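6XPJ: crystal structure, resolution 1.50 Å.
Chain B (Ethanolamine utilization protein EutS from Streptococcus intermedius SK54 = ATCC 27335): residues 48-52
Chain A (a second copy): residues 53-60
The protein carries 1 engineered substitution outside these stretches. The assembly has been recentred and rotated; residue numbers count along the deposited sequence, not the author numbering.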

# COMPACT_ATOMS: atom_id res chain seq x y z
N GLY B 48 19.13 2.81 -17.25
CA GLY B 48 17.99 3.73 -17.22
C GLY B 48 16.97 3.25 -16.21
O GLY B 48 16.71 2.04 -16.12
N VAL B 49 16.43 4.18 -15.44
CA VAL B 49 15.47 3.91 -14.34
C VAL B 49 14.27 4.82 -14.54
O VAL B 49 14.43 6.04 -14.59
CB VAL B 49 16.13 4.14 -12.97
CG1 VAL B 49 15.20 3.65 -11.86
CG2 VAL B 49 17.49 3.45 -12.89
N VAL B 50 13.09 4.21 -14.57
CA VAL B 50 11.83 4.97 -14.79
C VAL B 50 10.85 4.63 -13.68
O VAL B 50 10.64 3.46 -13.37
CB VAL B 50 11.20 4.69 -16.17
CG1 VAL B 50 10.09 5.69 -16.43
CG2 VAL B 50 12.25 4.75 -17.26
N SER B 51 10.24 5.66 -13.10
CA SER B 51 9.11 5.55 -12.13
C SER B 51 7.88 6.16 -12.79
O SER B 51 7.94 7.33 -13.20
CB SER B 51 9.46 6.29 -10.88
OG SER B 51 8.39 6.19 -9.94
N LEU B 52 6.80 5.39 -12.89
CA LEU B 52 5.56 5.82 -13.57
C LEU B 52 4.36 5.54 -12.67
O LEU B 52 4.35 4.58 -11.85
CB LEU B 52 5.37 5.08 -14.89
CG LEU B 52 6.54 5.02 -15.86
CD1 LEU B 52 7.33 3.72 -15.71
CD2 LEU B 52 6.04 5.17 -17.29
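Chain A (53-60) TPNETAII

Residues 53-60 of chain A, a second EutS copy, pack on residues 48-52 of chain B, part of a longer strand. The strand is extended throughout, so its side chains alternate: Val B49 and Ser B51 direct their CA-to-CB bonds toward chain A, whereas Val B50 and Leu B52 direct theirs away. Chain A enters as an extended residue, Thr A53, passes through a cis peptide bond into Pro A54 (phi/psi -71/162), and then winds up: Asn A55, Glu A56 and Thr A57 have helical phi/psi without the regular helical bonds, and Ala A58 to Ile A60 are helix that continues later in the chain. The turn is held by Pro A54 O, which accepts from both Thr A57 N (3.1 Å) and Thr A57 OG1 (2.8 Å), the latter with the threonine in rotamer p. Ala A58 N follows with a bond to Asn A55 O at 3.1 Å. The two segments run in opposite senses where they touch: Val B49 lies against Glu A56 and Ile A59, and Ser B51 against Pro A54 and Glu A56. The closest CA atoms are those of Ser B51 and Glu A56, 6.4 Å apart.

Gly B48, without a side chain, makes no contact. Val B49, rotamer t, has the most area covered of the strand residues, 68 Å²; its CG1 lies 3.8 Å from Glu A56 CB, and its CG2 lies 4.0 Å from Ile A59 CG2, an apolar pair three residues further along chain A. Ile A59 starts toward the strand, but the end of its side chain leads away, so the branch methyl CG2 makes this contact. Val B50 takes part through its backbone: Val B50 O is 4.0 Å from Glu A56 CG, a van der Waals approach, while its CB comes no nearer to residues 53-60 than 6.9 Å, at Glu A56 CG.

Ser B51 makes the polar contact. In rotamer t, its OG donates a hydrogen bond of 2.8 Å to Glu A56 OE1, and the same OG lies 3.7 Å from Pro A54 CB, so the hydroxyl is placed against both the ring and the carboxylate. Glu A56 reaches it by bending, with chi1 m and chi2 p, which lays its aliphatic part along the strand from Val B49 to Ser B51. Its second carboxylate oxygen, OE2, is hydrogen-bonded elsewhere in the structure, so both oxygens of this buried acid are satisfied. Leu B52, pointing away, ends the walk without a contact. The two stretches together bury 255 Å².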

# COMPACT_ATOMS: atom_id res chain seq x y z
N THR A 53 11.88 8.39 -1.76
CA THR A 53 10.64 8.40 -2.55
C THR A 53 10.92 9.21 -3.79
O THR A 53 11.47 10.30 -3.68
CB THR A 53 9.51 9.09 -1.76
OG1 THR A 53 9.49 8.54 -0.42
CG2 THR A 53 8.22 8.97 -2.53
N PRO A 54 10.59 8.74 -5.01
CA PRO A 54 9.96 7.45 -5.26
C PRO A 54 10.95 6.30 -4.99
O PRO A 54 12.17 6.51 -5.03
CB PRO A 54 9.56 7.56 -6.75
CG PRO A 54 10.55 8.48 -7.34
CD PRO A 54 10.87 9.47 -6.24
N ASN A 55 10.40 5.11 -4.83
CA ASN A 55 11.19 3.96 -4.33
C ASN A 55 12.29 3.56 -5.32
O ASN A 55 13.31 3.01 -4.87
CB ASN A 55 10.25 2.81 -3.99
CG ASN A 55 9.41 3.10 -2.76
OD1 ASN A 55 9.64 4.06 -2.06
ND2 ASN A 55 8.40 2.26 -2.54
N GLU A 56 12.11 3.78 -6.61
CA GLU A 56 13.09 3.39 -7.63
C GLU A 56 14.41 4.11 -7.40
O GLU A 56 15.45 3.63 -7.90
CB GLU A 56 12.60 3.72 -9.04
CG GLU A 56 11.36 2.95 -9.45
CD GLU A 56 10.01 3.52 -9.04
OE1 GLU A 56 9.95 4.52 -8.29
OE2 GLU A 56 8.99 2.97 -9.52
N THR A 57 14.41 5.24 -6.69
CA THR A 57 15.67 6.01 -6.48
C THR A 57 16.61 5.26 -5.53
O THR A 57 17.77 5.68 -5.40
CB THR A 57 15.43 7.46 -6.05
OG1 THR A 57 14.79 7.46 -4.78
CG2 THR A 57 14.66 8.26 -7.08
N ALA A 58 16.17 4.18 -4.89
CA ALA A 58 17.08 3.42 -4.02
C ALA A 58 18.35 3.03 -4.78
O ALA A 58 19.44 3.13 -4.21
CB ALA A 58 16.37 2.20 -3.46
N ILE A 59 18.21 2.61 -6.03
CA ILE A 59 19.40 2.13 -6.79
C ILE A 59 20.35 3.31 -7.05
O ILE A 59 21.58 3.10 -7.08
CB ILE A 59 18.98 1.40 -8.08
CG1 ILE A 59 20.15 0.58 -8.64
CG2 ILE A 59 18.42 2.32 -9.13
CD1 ILE A 59 20.67 -0.48 -7.71
N ILE A 60 19.82 4.53 -7.21
CA ILE A 60 20.65 5.73 -7.48
C ILE A 60 21.43 6.04 -6.20
O ILE A 60 22.63 6.28 -6.27
CB ILE A 60 19.78 6.90 -7.94
CG1 ILE A 60 19.04 6.58 -9.21
CG2 ILE A 60 20.57 8.18 -8.06
CD1 ILE A 60 17.99 7.62 -9.56